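Putative CRISPR-associated endoribonuclease-like protein Cas6 (Pyrococcus furiosus, PDB 3UFC) binds RNA, including crRNA, and belongs to the Cas6 family of the CRISPR antiviral defence system, probably with hydrolase activity on ester bonds. Local coordinates at residues Pro19-Tyr24 against Thr193-Lys198; Glu25-Ile30 against Gly50-Ser55; Arg184-Lys189 against Arg210-Lys215. All coordinates share one frame; numbering follows the deposited sequence.

Contact 1. Residues Pro19-Tyr24 against Thr193-Lys198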
loop_
_atom_site.group_PDB
_atom_site.type_symbol
_atom_site.label_atom_id
_atom_site.label_comp_id
_atom_site.label_asym_id
_atom_site.label_seq_id
_atom_site.Cartn_x
_atom_site.Cartn_y
_atom_site.Cartn_z
ATOM N N PRO A 19 -10.818 3.925 13.942
ATOM C CA PRO A 19 -9.497 3.985 14.576
ATOM C C PRO A 19 -8.438 4.284 13.514
ATOM O O PRO A 19 -8.663 4.032 12.326
ATOM C CB PRO A 19 -9.348 2.595 15.188
ATOM C CG PRO A 19 -10.146 1.726 14.252
ATOM C CD PRO A 19 -11.379 2.564 14.005
ATOM N N PHE A 20 -7.297 4.830 13.928
ATOM C CA PHE A 20 -6.233 5.146 12.978
ATOM C C PHE A 20 -5.524 3.896 12.451
ATOM O O PHE A 20 -5.167 3.829 11.277
ATOM C CB PHE A 20 -5.136 6.023 13.603
ATOM C CG PHE A 20 -5.623 7.282 14.256
ATOM C CD1 PHE A 20 -5.843 7.326 15.633
ATOM C CD2 PHE A 20 -5.780 8.450 13.516
ATOM C CE1 PHE A 20 -6.201 8.515 16.267
ATOM C CE2 PHE A 20 -6.141 9.647 14.139
ATOM C CZ PHE A 20 -6.349 9.679 15.517
ATOM N N ASN A 21 -5.314 2.920 13.332
ATOM C CA ASN A 21 -4.576 1.696 13.000
ATOM C C ASN A 21 -5.413 0.503 12.545
ATOM O O ASN A 21 -5.483 -0.512 13.239
ATOM C CB ASN A 21 -3.738 1.294 14.218
ATOM C CG ASN A 21 -2.988 2.469 14.817
ATOM O OD1 ASN A 21 -2.053 2.997 14.219
ATOM N ND2 ASN A 21 -3.410 2.897 16.003
ATOM N N TYR A 22 -6.008 0.603 11.360
ATOM C CA TYR A 22 -6.861 -0.465 10.845
ATOM C C TYR A 22 -6.210 -1.376 9.807
ATOM O O TYR A 22 -6.849 -2.306 9.312
ATOM C CB TYR A 22 -8.126 0.156 10.238
ATOM C CG TYR A 22 -7.815 1.203 9.194
ATOM C CD1 TYR A 22 -7.355 0.841 7.925
ATOM C CD2 TYR A 22 -7.914 2.558 9.495
ATOM C CE1 TYR A 22 -6.999 1.812 6.982
ATOM C CE2 TYR A 22 -7.562 3.531 8.564
ATOM C CZ TYR A 22 -7.105 3.153 7.313
ATOM O OH TYR A 22 -6.734 4.123 6.409
ATOM N N ASN A 23 -4.946 -1.127 9.482
ATOM C CA ASN A 23 -4.278 -1.926 8.456
ATOM C C ASN A 23 -4.421 -3.439 8.521
ATOM O O ASN A 23 -4.851 -4.058 7.551
ATOM C CB ASN A 23 -2.798 -1.559 8.370
ATOM C CG ASN A 23 -2.578 -0.245 7.664
ATOM O OD1 ASN A 23 -2.829 0.821 8.222
ATOM N ND2 ASN A 23 -2.131 -0.313 6.411
ATOM N N TYR A 24 -4.075 -4.052 9.646
ATOM C CA TYR A 24 -4.168 -5.505 9.722
ATOM C C TYR A 24 -5.597 -6.021 9.594
ATOM O O TYR A 24 -5.828 -7.067 8.986
ATOM C CB TYR A 24 -3.557 -6.028 11.024
ATOM C CG TYR A 24 -3.356 -7.521 11.005
ATOM C CD1 TYR A 24 -2.422 -8.103 10.150
ATOM C CD2 TYR A 24 -4.107 -8.357 11.826
ATOM C CE1 TYR A 24 -2.239 -9.483 10.112
ATOM C CE2 TYR A 24 -3.931 -9.742 11.797
ATOM C CZ TYR A 24 -2.996 -10.295 10.939
ATOM O OH TYR A 24 -2.812 -11.660 10.910
ATOM N N THR A 193 5.198 9.027 9.347
ATOM C CA THR A 193 3.959 8.460 9.846
ATOM C C THR A 193 4.269 7.268 10.737
ATOM O O THR A 193 5.332 6.655 10.628
ATOM C CB THR A 193 3.048 8.000 8.692
ATOM O OG1 THR A 193 1.741 7.718 9.206
ATOM C CG2 THR A 193 3.606 6.745 8.039
ATOM N N ARG A 194 3.335 6.945 11.620
ATOM C CA ARG A 194 3.499 5.830 12.537
ATOM C C ARG A 194 2.160 5.116 12.639
ATOM O O ARG A 194 1.147 5.731 12.954
ATOM C CB ARG A 194 3.926 6.346 13.916
ATOM C CG ARG A 194 4.250 5.246 14.908
ATOM C CD ARG A 194 4.661 5.811 16.257
ATOM N NE ARG A 194 3.562 6.498 16.930
ATOM C CZ ARG A 194 3.615 6.931 18.188
ATOM N NH1 ARG A 194 4.715 6.746 18.906
ATOM N NH2 ARG A 194 2.569 7.544 18.729
ATOM N N LEU A 195 2.160 3.819 12.373
ATOM C CA LEU A 195 0.934 3.042 12.415
ATOM C C LEU A 195 1.134 1.693 13.078
ATOM O O LEU A 195 2.146 1.027 12.866
ATOM C CB LEU A 195 0.413 2.809 10.991
ATOM C CG LEU A 195 -0.008 4.031 10.171
ATOM C CD1 LEU A 195 -0.290 3.603 8.733
ATOM C CD2 LEU A 195 -1.250 4.677 10.801
ATOM N N ILE A 196 0.156 1.285 13.876
ATOM C CA ILE A 196 0.228 -0.015 14.515
ATOM C C ILE A 196 -0.333 -1.012 13.514
ATOM O O ILE A 196 -1.462 -0.865 13.048
ATOM C CB ILE A 196 -0.616 -0.074 15.804
ATOM C CG1 ILE A 196 0.086 0.714 16.911
ATOM C CG2 ILE A 196 -0.844 -1.530 16.213
ATOM C CD1 ILE A 196 -0.695 0.783 18.208
ATOM N N VAL A 197 0.469 -2.009 13.167
ATOM C CA VAL A 197 0.042 -3.039 12.234
ATOM C C VAL A 197 0.000 -4.328 13.034
ATOM O O VAL A 197 1.039 -4.927 13.325
ATOM C CB VAL A 197 1.027 -3.181 11.062
ATOM C CG1 VAL A 197 0.536 -4.254 10.094
ATOM C CG2 VAL A 197 1.172 -1.839 10.355
ATOM N N LYS A 198 -1.211 -4.728 13.398
ATOM C CA LYS A 198 -1.443 -5.919 14.199
ATOM C C LYS A 198 -0.963 -5.693 15.638
ATOM O O LYS A 198 -1.743 -5.296 16.501
ATOM C CB LYS A 198 -0.730 -7.140 13.610
ATOM C CG LYS A 198 -1.042 -8.420 14.379
ATOM C CD LYS A 198 -0.283 -9.620 13.846
ATOM C CE LYS A 198 -0.675 -10.881 14.606
ATOM N NZ LYS A 198 0.089 -12.067 14.142
HETATM O O HOH W 1 -3.396 -2.899 12.338
HETATM O O HOH W 2 -0.335 5.272 15.217
#

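Contact 2. Residues Glu25-Ile30 against Gly50-Ser55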
loop_
_atom_site.group_PDB
_atom_site.type_symbol
_atom_site.label_atom_id
_atom_site.label_comp_id
_atom_site.label_asym_id
_atom_site.label_seq_id
_atom_site.Cartn_x
_atom_site.Cartn_y
_atom_site.Cartn_z
ATOM N N GLU A 25 -6.549 -5.295 10.172
ATOM C CA GLU A 25 -7.952 -5.694 10.103
ATOM C C GLU A 25 -8.467 -5.615 8.663
ATOM O O GLU A 25 -9.177 -6.505 8.197
ATOM C CB GLU A 25 -8.805 -4.797 11.008
ATOM C CG GLU A 25 -10.255 -5.254 11.105
ATOM C CD GLU A 25 -11.089 -4.412 12.057
ATOM O OE1 GLU A 25 -12.251 -4.795 12.313
ATOM O OE2 GLU A 25 -10.592 -3.371 12.542
ATOM N N LEU A 26 -8.101 -4.545 7.962
ATOM C CA LEU A 26 -8.517 -4.359 6.570
ATOM C C LEU A 26 -7.867 -5.436 5.697
ATOM O O LEU A 26 -8.528 -6.097 4.895
ATOM C CB LEU A 26 -8.110 -2.959 6.093
ATOM C CG LEU A 26 -8.430 -2.579 4.645
ATOM C CD1 LEU A 26 -9.893 -2.888 4.324
ATOM C CD2 LEU A 26 -8.136 -1.093 4.447
ATOM N N TYR A 27 -6.561 -5.604 5.867
ATOM C CA TYR A 27 -5.790 -6.615 5.148
ATOM C C TYR A 27 -6.425 -7.996 5.309
ATOM O O TYR A 27 -6.620 -8.725 4.335
ATOM C CB TYR A 27 -4.363 -6.642 5.710
ATOM C CG TYR A 27 -3.589 -7.924 5.470
ATOM C CD1 TYR A 27 -3.096 -8.243 4.206
ATOM C CD2 TYR A 27 -3.303 -8.791 6.527
ATOM C CE1 TYR A 27 -2.329 -9.393 3.999
ATOM C CE2 TYR A 27 -2.536 -9.941 6.332
ATOM C CZ TYR A 27 -2.052 -10.233 5.068
ATOM O OH TYR A 27 -1.274 -11.347 4.875
ATOM N N SER A 28 -6.733 -8.348 6.553
ATOM C CA SER A 28 -7.329 -9.644 6.872
ATOM C C SER A 28 -8.643 -9.883 6.138
ATOM O O SER A 28 -8.868 -10.961 5.588
ATOM C CB SER A 28 -7.563 -9.751 8.384
ATOM O OG SER A 28 -6.341 -9.626 9.099
ATOM N N GLN A 29 -9.511 -8.878 6.128
ATOM C CA GLN A 29 -10.799 -9.006 5.463
ATOM C C GLN A 29 -10.658 -9.173 3.955
ATOM O O GLN A 29 -11.369 -9.973 3.349
ATOM C CB GLN A 29 -11.682 -7.803 5.791
ATOM C CG GLN A 29 -12.051 -7.734 7.267
ATOM C CD GLN A 29 -12.785 -6.460 7.624
ATOM O OE1 GLN A 29 -13.971 -6.314 7.343
ATOM N NE2 GLN A 29 -12.072 -5.521 8.234
ATOM N N ILE A 30 -9.742 -8.428 3.345
ATOM C CA ILE A 30 -9.534 -8.543 1.904
ATOM C C ILE A 30 -9.057 -9.961 1.584
ATOM O O ILE A 30 -9.576 -10.613 0.672
ATOM C CB ILE A 30 -8.483 -7.516 1.400
ATOM C CG1 ILE A 30 -8.989 -6.096 1.638
ATOM C CG2 ILE A 30 -8.190 -7.749 -0.082
ATOM C CD1 ILE A 30 -7.960 -4.997 1.362
ATOM N N GLY A 50 5.326 -8.980 -1.023
ATOM C CA GLY A 50 4.432 -7.995 -1.602
ATOM C C GLY A 50 4.006 -8.212 -3.036
ATOM O O GLY A 50 4.502 -7.537 -3.936
ATOM N N TYR A 51 3.081 -9.145 -3.245
ATOM C CA TYR A 51 2.569 -9.432 -4.581
ATOM C C TYR A 51 1.485 -8.430 -4.949
ATOM O O TYR A 51 0.932 -8.475 -6.047
ATOM C CB TYR A 51 1.981 -10.845 -4.650
ATOM C CG TYR A 51 3.014 -11.943 -4.756
ATOM C CD1 TYR A 51 3.784 -12.324 -3.655
ATOM C CD2 TYR A 51 3.217 -12.605 -5.962
ATOM C CE1 TYR A 51 4.735 -13.347 -3.762
ATOM C CE2 TYR A 51 4.158 -13.620 -6.079
ATOM C CZ TYR A 51 4.911 -13.987 -4.980
ATOM O OH TYR A 51 5.833 -14.995 -5.113
ATOM N N TRP A 52 1.182 -7.526 -4.022
ATOM C CA TRP A 52 0.163 -6.507 -4.252
ATOM C C TRP A 52 0.298 -5.430 -3.190
ATOM O O TRP A 52 1.129 -5.540 -2.283
ATOM C CB TRP A 52 -1.241 -7.125 -4.173
ATOM C CG TRP A 52 -1.589 -7.669 -2.804
ATOM C CD1 TRP A 52 -0.919 -8.641 -2.112
ATOM C CD2 TRP A 52 -2.691 -7.272 -1.971
ATOM N NE1 TRP A 52 -1.537 -8.875 -0.902
ATOM C CE2 TRP A 52 -2.626 -8.051 -0.791
ATOM C CE3 TRP A 52 -3.727 -6.336 -2.108
ATOM C CZ2 TRP A 52 -3.559 -7.920 0.248
ATOM C CZ3 TRP A 52 -4.655 -6.206 -1.074
ATOM C CH2 TRP A 52 -4.561 -6.998 0.090
ATOM N N THR A 53 -0.524 -4.394 -3.300
ATOM C CA THR A 53 -0.510 -3.305 -2.335
ATOM C C THR A 53 -1.886 -2.664 -2.273
ATOM O O THR A 53 -2.734 -2.911 -3.133
ATOM C CB THR A 53 0.513 -2.208 -2.735
ATOM O OG1 THR A 53 0.481 -1.153 -1.771
ATOM C CG2 THR A 53 0.175 -1.614 -4.099
ATOM N N PHE A 54 -2.119 -1.874 -1.232
ATOM C CA PHE A 54 -3.363 -1.136 -1.124
ATOM C C PHE A 54 -3.106 0.150 -0.361
ATOM O O PHE A 54 -2.141 0.260 0.396
ATOM C CB PHE A 54 -4.517 -1.968 -0.515
ATOM C CG PHE A 54 -4.337 -2.375 0.932
ATOM C CD1 PHE A 54 -3.764 -3.601 1.258
ATOM C CD2 PHE A 54 -4.855 -1.587 1.958
ATOM C CE1 PHE A 54 -3.718 -4.046 2.591
ATOM C CE2 PHE A 54 -4.817 -2.017 3.295
ATOM C CZ PHE A 54 -4.248 -3.251 3.608
ATOM N N SER A 55 -3.954 1.139 -0.607
ATOM C CA SER A 55 -3.818 2.445 0.013
ATOM C C SER A 55 -4.461 2.517 1.387
ATOM O O SER A 55 -5.064 1.562 1.873
ATOM C CB SER A 55 -4.496 3.496 -0.858
ATOM O OG SER A 55 -5.914 3.366 -0.757
#

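Contact 3. Residues Arg184-Lys189 against Arg210-Lys215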
loop_
_atom_site.group_PDB
_atom_site.type_symbol
_atom_site.label_atom_id
_atom_site.label_comp_id
_atom_site.label_asym_id
_atom_site.label_seq_id
_atom_site.Cartn_x
_atom_site.Cartn_y
_atom_site.Cartn_z
ATOM N N ARG A 184 17.352 6.234 -8.818
ATOM C CA ARG A 184 17.581 7.194 -7.751
ATOM C C ARG A 184 16.282 7.968 -7.571
ATOM O O ARG A 184 15.380 7.883 -8.406
ATOM C CB ARG A 184 18.722 8.158 -8.113
ATOM C CG ARG A 184 18.472 9.003 -9.357
ATOM C CD ARG A 184 19.534 10.098 -9.519
ATOM N NE ARG A 184 19.388 10.834 -10.776
ATOM C CZ ARG A 184 19.613 10.311 -11.980
ATOM N NH1 ARG A 184 19.999 9.047 -12.099
ATOM N NH2 ARG A 184 19.449 11.050 -13.071
ATOM N N ILE A 185 16.175 8.708 -6.478
ATOM C CA ILE A 185 14.971 9.485 -6.224
ATOM C C ILE A 185 15.335 10.834 -5.643
ATOM O O ILE A 185 16.394 10.994 -5.036
ATOM C CB ILE A 185 14.030 8.792 -5.206
ATOM C CG1 ILE A 185 14.665 8.813 -3.810
ATOM C CG2 ILE A 185 13.740 7.358 -5.640
ATOM C CD1 ILE A 185 13.689 8.512 -2.695
ATOM N N GLU A 186 14.461 11.810 -5.839
ATOM C CA GLU A 186 14.690 13.120 -5.262
ATOM C C GLU A 186 13.405 13.505 -4.547
ATOM O O GLU A 186 12.328 13.551 -5.146
ATOM C CB GLU A 186 15.080 14.152 -6.329
ATOM C CG GLU A 186 14.013 14.551 -7.318
ATOM C CD GLU A 186 14.507 15.630 -8.273
ATOM O OE1 GLU A 186 14.936 16.701 -7.793
ATOM O OE2 GLU A 186 14.470 15.412 -9.500
ATOM N N LEU A 187 13.528 13.743 -3.247
ATOM C CA LEU A 187 12.392 14.102 -2.410
ATOM C C LEU A 187 11.804 15.456 -2.767
ATOM O O LEU A 187 12.531 16.433 -2.924
ATOM C CB LEU A 187 12.814 14.133 -0.943
ATOM C CG LEU A 187 12.155 13.176 0.046
ATOM C CD1 LEU A 187 12.413 13.714 1.443
ATOM C CD2 LEU A 187 10.658 13.059 -0.203
ATOM N N ILE A 188 10.483 15.508 -2.887
ATOM C CA ILE A 188 9.796 16.753 -3.192
ATOM C C ILE A 188 9.000 17.189 -1.960
ATOM O O ILE A 188 9.065 18.347 -1.555
ATOM C CB ILE A 188 8.852 16.588 -4.396
ATOM C CG1 ILE A 188 9.673 16.264 -5.650
ATOM C CG2 ILE A 188 8.040 17.859 -4.600
ATOM C CD1 ILE A 188 8.837 16.019 -6.885
ATOM N N LYS A 189 8.260 16.254 -1.368
ATOM C CA LYS A 189 7.466 16.525 -0.168
ATOM C C LYS A 189 7.625 15.339 0.781
ATOM O O LYS A 189 7.793 14.206 0.334
ATOM C CB LYS A 189 5.984 16.697 -0.519
ATOM C CG LYS A 189 5.677 17.839 -1.480
ATOM C CD LYS A 189 4.184 17.895 -1.788
ATOM C CE LYS A 189 3.858 18.951 -2.835
ATOM N NZ LYS A 189 4.236 20.323 -2.390
ATOM N N ARG A 210 10.494 12.340 -7.106
ATOM C CA ARG A 210 10.738 12.144 -8.525
ATOM C C ARG A 210 11.665 10.936 -8.613
ATOM O O ARG A 210 12.691 10.878 -7.937
ATOM C CB ARG A 210 11.398 13.388 -9.141
ATOM C CG ARG A 210 11.616 13.274 -10.645
ATOM C CD ARG A 210 12.158 14.560 -11.278
ATOM N NE ARG A 210 11.164 15.628 -11.354
ATOM C CZ ARG A 210 11.070 16.631 -10.488
ATOM N NH1 ARG A 210 11.912 16.714 -9.469
ATOM N NH2 ARG A 210 10.134 17.556 -10.646
ATOM N N TYR A 211 11.278 9.963 -9.430
ATOM C CA TYR A 211 12.043 8.733 -9.627
ATOM C C TYR A 211 12.823 8.804 -10.940
ATOM O O TYR A 211 12.265 9.193 -11.965
ATOM C CB TYR A 211 11.069 7.546 -9.677
ATOM C CG TYR A 211 11.678 6.201 -10.035
ATOM C CD1 TYR A 211 11.908 5.234 -9.056
ATOM C CD2 TYR A 211 11.980 5.880 -11.357
ATOM C CE1 TYR A 211 12.416 3.977 -9.385
ATOM C CE2 TYR A 211 12.491 4.625 -11.698
ATOM C CZ TYR A 211 12.704 3.680 -10.708
ATOM O OH TYR A 211 13.179 2.434 -11.046
ATOM N N TYR A 212 14.101 8.424 -10.902
ATOM C CA TYR A 212 14.957 8.412 -12.096
ATOM C C TYR A 212 15.573 7.031 -12.283
ATOM O O TYR A 212 16.219 6.516 -11.371
ATOM C CB TYR A 212 16.138 9.385 -11.973
ATOM C CG TYR A 212 15.803 10.854 -11.930
ATOM C CD1 TYR A 212 15.409 11.464 -10.745
ATOM C CD2 TYR A 212 15.914 11.644 -13.078
ATOM C CE1 TYR A 212 15.137 12.825 -10.696
ATOM C CE2 TYR A 212 15.643 13.007 -13.041
ATOM C CZ TYR A 212 15.256 13.590 -11.846
ATOM O OH TYR A 212 14.984 14.936 -11.801
ATOM N N GLY A 213 15.401 6.431 -13.453
ATOM C CA GLY A 213 16.030 5.138 -13.655
ATOM C C GLY A 213 15.253 4.005 -14.283
ATOM O O GLY A 213 14.428 4.204 -15.172
ATOM N N SER A 214 15.546 2.804 -13.802
ATOM C CA SER A 214 14.941 1.576 -14.288
ATOM C C SER A 214 13.431 1.630 -14.442
ATOM O O SER A 214 12.704 1.839 -13.476
ATOM C CB SER A 214 15.302 0.416 -13.361
ATOM O OG SER A 214 14.560 -0.742 -13.700
ATOM N N LYS A 215 12.968 1.419 -15.669
ATOM C CA LYS A 215 11.545 1.429 -15.959
ATOM C C LYS A 215 10.881 0.183 -15.373
ATOM O O LYS A 215 9.745 0.252 -14.903
ATOM C CB LYS A 215 11.331 1.505 -17.477
ATOM C CG LYS A 215 9.881 1.534 -17.910
ATOM C CD LYS A 215 9.718 2.273 -19.240
ATOM C CE LYS A 215 10.580 1.683 -20.342
ATOM N NZ LYS A 215 10.480 2.475 -21.610
#

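Contact 1. Residues Pro19-Tyr24 against Thr193-Lys198
Tyr-24 lays one face of its ring along the aliphatic chain of Lys-198. CG of Tyr-24 is anti to the backbone N (chi1 -167°), and CG of Lys-198 is anti to its own N, so the two side chains run side by side in the same direction. The lysine is extended to its end. Its CB sits over the ring face as a CH-pi contact, 4.0 Å from the centroid of the Tyr-24 ring and offset toward the rim. CG and CD of Lys-198 follow along the CD2, CE2 and CZ side of the ring. At the other end of the contact, Asn-21 reaches the backbone of the strand. Ile-196 N gives a nearly straight hydrogen bond to Asn-21 OD1, 2.8 Å long. The N-H meets the amide oxygen from above its carbonyl plane. The amide also crosses Ile-196 obliquely, with CG of Asn-21 3.6 Å from CB of Ile-196. Here the loop before helix 23-37 and the first residues of that helix, in the N-terminal half, meet the end of strand 183-197 in the C-terminal half. The contact therefore ties together the two ferredoxin-like halves of a Cas6-type protein. Water fills in where the backbones do not bond directly. One water accepts from Tyr-24 N and Lys-198 N and donates to Ile-196 O and Asn-21 O. A second donates to Asn-21 OD1 and Arg-194 O, so that OD1 has two donors. At the first residue of the helix, OD1 of Asn-23 lies 3.8 Å from CD1 of Leu-195. The Asn-23 amide has polar partners on both atoms: OD1 accepts from Arg-56 NH1, and ND2 donates to Leu-232 O.

Contact 2. Residues Glu25-Ile30 against Gly50-Ser55
Ile-30 points from helix 23-37 toward the two large rings of segment 50-55. Its CB lies 4.2 Å from CH2 of Trp-52. CG2, anti to the backbone N, comes closest, 3.7 Å from CH2 of Trp-52, and also meets CZ3. CG1 takes the position beside the backbone N (chi1 -63°) and carries CD1 over one face of the Phe-54 ring. CD1 also touches CH2 of Trp-52, so the one isoleucine touches both aromatic groups. One turn back, Leu-26 and Phe-54 run antiparallel alongside each other, with CD2 of Leu-26 3.6 Å from CE2 of Phe-54. Tyr-27 adds two touches. Its CB meets the edge of the Phe-54 ring, 4.0 Å from CZ. Its own ring edge, at CD1, receives CZ2 of Trp-52. Trp-52 and Phe-54 both point toward the helix. In each, chi1 is near +65°, with CG flanked by both backbone branches. The indole N-H of Trp-52 is satisfied by Leu-45 O. Further apolar cover comes from Phe-102, Ile-81 and Ile-92. All five touching residues are buried, and the contact between them is apolar. It is the hydrophobic interface of a helix lying on an antiparallel sheet, as in the ferredoxin-like domain of Cas6 proteins.

Contact 3. Residues Arg184-Lys189 against Arg210-Lys215
The antiparallel beta hairpin of strands 183-197 and 200-213, at the edge of the C-terminal sheet, pairs Arg-184 with Tyr-212 and Glu-186 with Arg-210 as hydrogen-bonded pairs. Ile-185 and Tyr-211 form the non-hydrogen-bonded pair between them. Each hydrogen-bonded pair has two backbone bonds, such as Arg-184 N to Tyr-212 O at 2.8 Å. Past this region Ile-188 and Lys-189 both face Val-208, a classic beta bulge. Arg-184, Glu-186, Arg-210 and Tyr-212 share one face of the sheet. There the guanidinium of Arg-184 stacks flat but offset on Tyr-212, with planes at 11°. CB of Tyr-212 lies over the guanidinium centre, and NH2 reaches toward CD2 of the ring. Glu-186 and Arg-210 lie side by side. The arginine chain bends at chi3 (-72°), and NH1 of Arg-210 forms a salt bridge to OE2 of Glu-186 at 2.9 Å. NH1 comes to OE2 from above the carboxylate plane. The Arg-210 charge beside it would probably favour the ionised form of Glu-186. Ile-188 CD1 lies over a face of the Arg-210 guanidinium. On the other face of the sheet, Tyr-211 OH donates to Ser-214 O at 2.5 Å. OE2 of Glu-186 also accepts a very short bond from Tyr-212 OH, whose modelled position is less certain.

From the N terminus, segment 19-24, which ends in the first residues of helix 23-37, opens contact 1. The next turns of that helix open contact 2, which closes at 50-55 on the edge strand of the N-terminal sheet. This short loop is nested inside the long one of contact 1. The two touch where Asn-23 O packs against Phe-54 CZ. Contact 3 opens at 184-189, before contact 1 closes at 193-198 on the same strand. It closes at 210-215, so contacts 1 and 3 cross. Contacts 2 and 3 follow in series, with nearest atoms about 14 Å apart. Contact 2 serves the N-terminal half, contact 3 the C-terminal half, and contact 1 joins them.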